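Local atomic coordinates of putative cytoplasmic protein (Enterobacter cloacae, PDB entry 4HFL), a protein that probably cuts amide bonds in bacterial cell-wall peptidoglycan as the type VI secretion amidase effector Tae4, whose action an immunity protein, Tai4, inhibits. Residues A[18-24]-A[172-176]; A[78-82]-A[97-101]; A[116-121]-A[167-172]. All coordinates share one frame; numbering follows the deposited sequence.

Contact 1: A[18-24]-A[172-176]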
# COMPACT_ATOMS: atom_id res chain seq x y z
N ARG A 18 7.55 2.47 13.66
CA ARG A 18 6.48 2.46 12.69
C ARG A 18 5.93 3.87 12.57
O ARG A 18 6.03 4.66 13.51
CB ARG A 18 5.38 1.49 13.11
CG ARG A 18 5.84 0.02 13.20
CD ARG A 18 4.68 -0.90 13.49
NE ARG A 18 5.13 -2.27 13.68
CZ ARG A 18 4.38 -3.24 14.19
NH1 ARG A 18 3.11 -3.01 14.56
NH2 ARG A 18 4.89 -4.45 14.33
N PRO A 19 5.34 4.19 11.42
CA PRO A 19 4.74 5.53 11.22
C PRO A 19 3.55 5.74 12.15
O PRO A 19 2.84 4.77 12.45
CB PRO A 19 4.25 5.48 9.77
CG PRO A 19 5.00 4.39 9.12
CD PRO A 19 5.26 3.36 10.20
N ALA A 20 3.34 6.96 12.61
CA ALA A 20 2.14 7.30 13.39
C ALA A 20 0.93 7.04 12.50
O ALA A 20 0.97 7.27 11.28
CB ALA A 20 2.19 8.77 13.85
N PHE A 21 -0.14 6.51 13.08
CA PHE A 21 -1.30 6.22 12.26
C PHE A 21 -1.88 7.50 11.64
O PHE A 21 -2.29 7.51 10.48
CB PHE A 21 -2.37 5.49 13.07
CG PHE A 21 -3.58 5.16 12.25
CD1 PHE A 21 -3.53 4.13 11.31
CD2 PHE A 21 -4.76 5.88 12.39
CE1 PHE A 21 -4.65 3.82 10.54
CE2 PHE A 21 -5.89 5.56 11.61
CZ PHE A 21 -5.82 4.54 10.70
N GLY A 22 -1.88 8.58 12.41
CA GLY A 22 -2.44 9.84 11.94
C GLY A 22 -1.72 10.35 10.71
O GLY A 22 -2.36 10.66 9.71
N ALA A 23 -0.40 10.41 10.79
CA ALA A 23 0.42 10.88 9.67
C ALA A 23 0.24 10.04 8.40
O ALA A 23 0.13 10.58 7.28
CB ALA A 23 1.87 10.93 10.08
N ALA A 24 0.25 8.73 8.57
CA ALA A 24 0.02 7.83 7.45
C ALA A 24 -1.36 8.10 6.85
O ALA A 24 -1.50 8.27 5.64
CB ALA A 24 0.15 6.38 7.93
N PHE A 172 -1.47 -7.53 8.60
CA PHE A 172 -1.76 -6.28 9.26
C PHE A 172 -0.71 -5.90 10.31
O PHE A 172 -0.30 -6.76 11.12
CB PHE A 172 -3.12 -6.39 9.95
CG PHE A 172 -3.41 -5.25 10.91
CD1 PHE A 172 -3.97 -4.08 10.45
CD2 PHE A 172 -3.12 -5.37 12.26
CE1 PHE A 172 -4.23 -3.02 11.32
CE2 PHE A 172 -3.38 -4.33 13.15
CZ PHE A 172 -3.93 -3.15 12.67
N TRP A 173 -0.32 -4.62 10.29
CA TRP A 173 0.54 -4.00 11.31
C TRP A 173 -0.19 -2.86 12.00
O TRP A 173 -0.71 -1.96 11.34
CB TRP A 173 1.81 -3.40 10.69
CG TRP A 173 2.77 -4.39 10.06
CD1 TRP A 173 3.92 -4.87 10.61
CD2 TRP A 173 2.69 -4.97 8.75
NE1 TRP A 173 4.54 -5.74 9.75
CE2 TRP A 173 3.81 -5.81 8.59
CE3 TRP A 173 1.77 -4.86 7.69
CZ2 TRP A 173 4.04 -6.55 7.42
CZ3 TRP A 173 2.00 -5.59 6.54
CH2 TRP A 173 3.12 -6.43 6.42
N SER A 174 -0.20 -2.88 13.33
CA SER A 174 -0.77 -1.77 14.10
C SER A 174 0.08 -0.51 13.96
O SER A 174 1.31 -0.57 13.98
CB SER A 174 -0.87 -2.14 15.60
OG SER A 174 -1.95 -3.02 15.83
N LEU A 175 -0.59 0.63 13.82
CA LEU A 175 0.10 1.91 13.90
C LEU A 175 -0.49 2.71 15.05
O LEU A 175 -1.72 2.69 15.26
CB LEU A 175 -0.01 2.68 12.58
CG LEU A 175 0.57 2.05 11.30
CD1 LEU A 175 0.41 3.01 10.13
CD2 LEU A 175 2.04 1.64 11.44
N LYS A 176 0.38 3.39 15.82
CA LYS A 176 -0.07 4.32 16.85
C LYS A 176 -0.20 5.72 16.27
O LYS A 176 -1.12 6.43 16.65
CB LYS A 176 0.90 4.34 18.02
CG LYS A 176 0.62 3.26 19.05
CD LYS A 176 -0.07 3.83 20.29
CE LYS A 176 0.88 4.74 21.06
NZ LYS A 176 0.43 5.02 22.46
O HOH W 1 3.23 3.56 14.86
O HOH W 2 -1.57 8.50 15.32
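Leu175 is the bump of this contact, its isobutyl group filling a hollow walled by Arg18, Pro19 and Ala24. The Pro19 carbonyl is part of that wall: Leu175 CD2 lies 3.4 Å from Pro19 O and also meets Arg18 CB and Pro19 CD, while Leu175 CD1 reaches Ala24 CB on the first helical turn, 4.0 Å away. Phe21 backs the root of the side chain, its CB 3.7 Å from Leu175 CB. With CG swung opposite its backbone N (chi1 -179°), the Phe21 ring turns an edge to Leu175 CB and then leads off toward Trp25. The bump belongs to the C-terminal tail just after strand 166-174 of the antiparallel sheet, the hollow to the start of helix 21-30, whose N-cap is Ala20; helices packed beside an antiparallel sheet are consistent with the papain-like fold of clan CA. Farther along, the extended Arg18 chain runs out to strand 166-174, where NH1 of Arg18 donates to a lone pair of Ser174 O (3.1 Å, N-H...O 159°). Trp173 CD1 sits over one guanidinium face, but the two planes are perpendicular, so the indole offers its edge. Asp110 takes a salt bridge from Arg18 NH1 and a hydrogen bond from Ser174 N. Two waters bridge the segments at the tail: one joins Pro19 O to Lys176 N, the other Gly22 N to Lys176 O.

Contact 2: A[78-82]-A[97-101]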
# COMPACT_ATOMS: atom_id res chain seq x y z
N SER A 78 17.58 -3.89 -5.79
CA SER A 78 17.23 -4.77 -6.90
C SER A 78 15.94 -5.56 -6.65
O SER A 78 15.35 -6.10 -7.58
CB SER A 78 18.39 -5.72 -7.23
OG SER A 78 18.81 -6.45 -6.09
N LYS A 79 15.51 -5.62 -5.39
CA LYS A 79 14.30 -6.36 -5.04
C LYS A 79 13.02 -5.60 -5.39
O LYS A 79 11.95 -6.21 -5.51
CB LYS A 79 14.30 -6.73 -3.55
CG LYS A 79 15.39 -7.71 -3.15
CD LYS A 79 15.41 -7.93 -1.65
CE LYS A 79 16.78 -7.58 -1.07
NZ LYS A 79 16.96 -8.06 0.33
N TYR A 80 13.13 -4.29 -5.57
CA TYR A 80 11.95 -3.45 -5.72
C TYR A 80 12.04 -2.55 -6.95
O TYR A 80 13.00 -1.79 -7.10
CB TYR A 80 11.74 -2.61 -4.45
CG TYR A 80 11.92 -3.41 -3.17
CD1 TYR A 80 11.00 -4.38 -2.81
CD2 TYR A 80 13.03 -3.21 -2.35
CE1 TYR A 80 11.17 -5.13 -1.66
CE2 TYR A 80 13.20 -3.95 -1.20
CZ TYR A 80 12.27 -4.91 -0.86
OH TYR A 80 12.43 -5.65 0.29
N ALA A 81 11.05 -2.65 -7.83
CA ALA A 81 11.01 -1.81 -9.03
C ALA A 81 10.57 -0.40 -8.66
O ALA A 81 9.49 -0.21 -8.09
CB ALA A 81 10.06 -2.39 -10.08
N THR A 82 11.42 0.58 -8.96
CA THR A 82 11.15 1.96 -8.55
C THR A 82 11.43 2.93 -9.69
O THR A 82 12.35 2.72 -10.48
CB THR A 82 12.01 2.37 -7.33
OG1 THR A 82 13.40 2.29 -7.67
CG2 THR A 82 11.73 1.44 -6.13
N ASP A 97 5.89 -5.96 -4.83
CA ASP A 97 7.10 -5.35 -4.30
C ASP A 97 6.81 -4.59 -3.00
O ASP A 97 7.60 -4.64 -2.06
CB ASP A 97 7.71 -4.39 -5.32
CG ASP A 97 8.29 -5.10 -6.54
OD1 ASP A 97 8.52 -6.33 -6.48
OD2 ASP A 97 8.53 -4.42 -7.55
N MET A 98 5.69 -3.87 -2.96
CA MET A 98 5.32 -3.15 -1.75
C MET A 98 5.03 -4.16 -0.63
O MET A 98 5.48 -4.00 0.52
CB MET A 98 4.10 -2.27 -2.03
CG MET A 98 3.56 -1.51 -0.82
SD MET A 98 4.81 -0.53 0.05
CE MET A 98 5.33 0.61 -1.25
N ILE A 99 4.30 -5.21 -1.01
CA ILE A 99 3.94 -6.29 -0.10
C ILE A 99 5.19 -6.94 0.50
O ILE A 99 5.25 -7.18 1.70
CB ILE A 99 3.02 -7.32 -0.80
CG1 ILE A 99 1.62 -6.73 -1.01
CG2 ILE A 99 2.93 -8.59 -0.00
CD1 ILE A 99 0.62 -7.64 -1.76
N ALA A 100 6.19 -7.22 -0.34
CA ALA A 100 7.46 -7.77 0.15
C ALA A 100 8.25 -6.77 1.00
O ALA A 100 8.90 -7.13 1.98
CB ALA A 100 8.31 -8.26 -1.01
N PHE A 101 8.17 -5.49 0.62
CA PHE A 101 8.94 -4.45 1.28
C PHE A 101 8.50 -4.22 2.72
O PHE A 101 9.33 -4.03 3.60
CB PHE A 101 8.81 -3.15 0.50
CG PHE A 101 9.55 -2.00 1.11
CD1 PHE A 101 10.90 -2.10 1.42
CD2 PHE A 101 8.89 -0.80 1.36
CE1 PHE A 101 11.59 -1.02 1.98
CE2 PHE A 101 9.58 0.29 1.92
CZ PHE A 101 10.92 0.18 2.23
O HOH W 3 7.64 -1.96 -7.77
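Tyr80 and Phe101 are brought together by different first torsions: Tyr80 sets CG beside its own backbone N, whereas Phe101 swings CG anti to N (chi1 179°), which carries its ring out from the helix, so that CD1 comes over the tyrosine. The outcome is a T-shaped, edge-to-face aromatic pair between a loop and helix 95-106, with Phe101 supplying the edge and Tyr80 the face. The evidence is a 5.3 Å separation of the ring centroids of Tyr80 and Phe101 and an angle of 68° between their planes. Phe101 CD1 stands above the rim of the Tyr80 ring, not its middle, at 3.9 Å from Tyr80 CZ. The opposite face of that ring is covered over its centre by Lys79 CB of the same loop, so the phenol is sandwiched. Tyr80 CE1 also packs on the aliphatic start of Phe101, 3.8 Å from its CB. Tyr80 CD1 approaches Asp97 O at 3.5 Å, an oxygen already engaged by the N-H of Phe101 in the helix. Around this pairing, Met92 of strand 90-92 touches Tyr80, Asp97 and Phe101, while Met98 and Ile99 carry other sides of the helix to helix 59-69 and strand 126-133. The contact thus seats the loop leading into the small 82-84/90-92 hairpin on the helix that follows it. Its polar end is the buried Asp97 carboxylate. Ala81 N donates to Asp97 OD2 over a nearly straight path (3.1 Å, 168° at the hydrogen), arriving from well above the carboxylate plane. A second donor grips the same oxygen: a water bonded to Ala81 O gives its other hydrogen to Asp97 OD2, 2.6 Å from the water oxygen.

Contact 3: A[116-121]-A[167-172]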
# COMPACT_ATOMS: atom_id res chain seq x y z
N PRO A 116 -9.96 -13.67 5.31
CA PRO A 116 -10.03 -12.47 6.15
C PRO A 116 -11.40 -11.79 6.22
O PRO A 116 -12.04 -11.54 5.19
CB PRO A 116 -9.06 -11.52 5.45
CG PRO A 116 -9.13 -11.92 3.99
CD PRO A 116 -9.27 -13.43 4.03
N THR A 117 -11.81 -11.45 7.45
CA THR A 117 -13.07 -10.75 7.71
C THR A 117 -12.77 -9.58 8.65
O THR A 117 -11.78 -9.62 9.37
CB THR A 117 -14.06 -11.69 8.40
OG1 THR A 117 -13.50 -12.11 9.66
CG2 THR A 117 -14.31 -12.90 7.52
N PRO A 118 -13.64 -8.53 8.66
CA PRO A 118 -13.37 -7.35 9.50
C PRO A 118 -13.39 -7.63 11.02
O PRO A 118 -12.71 -6.94 11.75
CB PRO A 118 -14.48 -6.36 9.11
CG PRO A 118 -15.54 -7.18 8.47
CD PRO A 118 -14.82 -8.34 7.80
N ALA A 119 -14.16 -8.62 11.46
CA ALA A 119 -14.19 -9.01 12.87
C ALA A 119 -12.80 -9.32 13.44
O ALA A 119 -12.51 -9.05 14.61
CB ALA A 119 -15.10 -10.21 13.05
N GLN A 120 -11.92 -9.87 12.61
CA GLN A 120 -10.56 -10.19 13.04
C GLN A 120 -9.71 -8.93 13.29
O GLN A 120 -8.62 -9.02 13.86
CB GLN A 120 -9.90 -11.11 12.02
CG GLN A 120 -10.81 -12.26 11.57
CD GLN A 120 -10.12 -13.21 10.60
OE1 GLN A 120 -10.47 -13.28 9.42
NE2 GLN A 120 -9.15 -13.95 11.11
N PHE A 121 -10.20 -7.77 12.88
CA PHE A 121 -9.45 -6.51 13.03
C PHE A 121 -10.21 -5.44 13.80
O PHE A 121 -9.91 -4.26 13.70
CB PHE A 121 -8.99 -6.00 11.66
CG PHE A 121 -8.21 -7.02 10.87
CD1 PHE A 121 -6.82 -7.12 11.01
CD2 PHE A 121 -8.86 -7.91 10.03
CE1 PHE A 121 -6.12 -8.08 10.29
CE2 PHE A 121 -8.16 -8.86 9.31
CZ PHE A 121 -6.78 -8.95 9.44
N PRO A 167 -10.29 -12.76 -1.96
CA PRO A 167 -9.27 -12.59 -0.93
C PRO A 167 -9.03 -13.88 -0.14
O PRO A 167 -9.98 -14.58 0.22
CB PRO A 167 -9.87 -11.49 -0.04
CG PRO A 167 -11.35 -11.72 -0.14
CD PRO A 167 -11.60 -12.22 -1.54
N THR A 168 -7.77 -14.20 0.13
CA THR A 168 -7.43 -15.43 0.84
C THR A 168 -6.56 -15.20 2.08
O THR A 168 -6.38 -16.11 2.88
CB THR A 168 -6.74 -16.45 -0.09
OG1 THR A 168 -5.57 -15.86 -0.66
CG2 THR A 168 -7.69 -16.87 -1.21
N ASN A 169 -6.04 -13.98 2.23
CA ASN A 169 -5.24 -13.61 3.39
C ASN A 169 -5.38 -12.12 3.67
O ASN A 169 -5.60 -11.33 2.75
CB ASN A 169 -3.75 -13.92 3.16
CG ASN A 169 -2.87 -13.47 4.33
OD1 ASN A 169 -2.46 -12.30 4.42
ND2 ASN A 169 -2.59 -14.40 5.24
N ALA A 170 -5.28 -11.74 4.95
CA ALA A 170 -5.06 -10.33 5.30
C ALA A 170 -3.91 -10.33 6.28
O ALA A 170 -3.84 -11.19 7.16
CB ALA A 170 -6.28 -9.73 5.93
N THR A 171 -3.02 -9.36 6.10
CA THR A 171 -1.81 -9.22 6.89
C THR A 171 -1.76 -7.75 7.32
O THR A 171 -1.98 -6.84 6.51
CB THR A 171 -0.57 -9.59 6.03
OG1 THR A 171 -0.63 -10.99 5.69
CG2 THR A 171 0.72 -9.34 6.77
N PHE A 172 -1.47 -7.53 8.60
CA PHE A 172 -1.76 -6.28 9.26
C PHE A 172 -0.71 -5.90 10.31
O PHE A 172 -0.30 -6.76 11.12
CB PHE A 172 -3.12 -6.39 9.95
CG PHE A 172 -3.41 -5.25 10.91
CD1 PHE A 172 -3.97 -4.08 10.45
CD2 PHE A 172 -3.12 -5.37 12.26
CE1 PHE A 172 -4.23 -3.02 11.32
CE2 PHE A 172 -3.38 -4.33 13.15
CZ PHE A 172 -3.93 -3.15 12.67
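Phe121 lays the outer part of its ring across Ala170 and the root of Phe172, with CZ of Phe121 3.6 Å from Ala170 CB and CE1 of Phe121 3.5 Å from Phe172 CB. Its CG lies opposite its carbonyl carbon (chi1 -55°), which lets CE1 and CZ reach the strand. The two phenylalanine side chains run antiparallel alongside one another and meet as an offset edge-to-face pair: the edge of Phe121 is turned to the face of Phe172, with 5.6 Å between the centroids of the Phe121 and Phe172 rings and 62° between their planes. At the other end of the contact, Pro116 CB presses on Ala170 CB at 3.3 Å, tighter than usual for two carbons. The same pyrrolidine rests CD on the backbone, 3.7 Å from Asn169 N, and CG near Pro167 CB. Pro167 and Ala170, three residues apart, face this side together because a classic beta bulge at Thr168 and Asn169, both opposite Thr131, turns two successive side chains the other way; Phe172 follows by ordinary strand alternation. The loop 116-121 belongs to the connection between strands 111-114 and 126-133, which flank strand 166-174, and it packs over the central one of the three. A short 3-10 turn shapes it, and Gln120 OE1 accepts from Thr117 N (3.0 Å) and from Thr117 OG1. The two segments themselves share no hydrogen bond, which implies that close apolar packing joins them, while polar atoms of the loop pair elsewhere: Thr117 with Gln120, and Phe121 O with Trp145 NE1.

In the fold
Contact 1 opens near the N terminus, where the chain enters helix 21-30, and closes at the C-terminal tail, so its loop holds the other two. Within that loop, contact 2 closes first: a short excursion through the 82-84/90-92 hairpin returns on helix 95-106. Contact 3 begins after strand 111-114, encloses strands 126-133 and 138-145, and closes on strand 166-174. Contacts 2 and 3 follow in series, their centres about 22 Å apart, and no pair crosses. The segments of contacts 1 and 3 overlap at Phe172, which packs only in contact 3 of the two; they tie helix 21-30 and loop 116-121 to the sheet, while contact 2 joins the loop before the hairpin to helix 95-106.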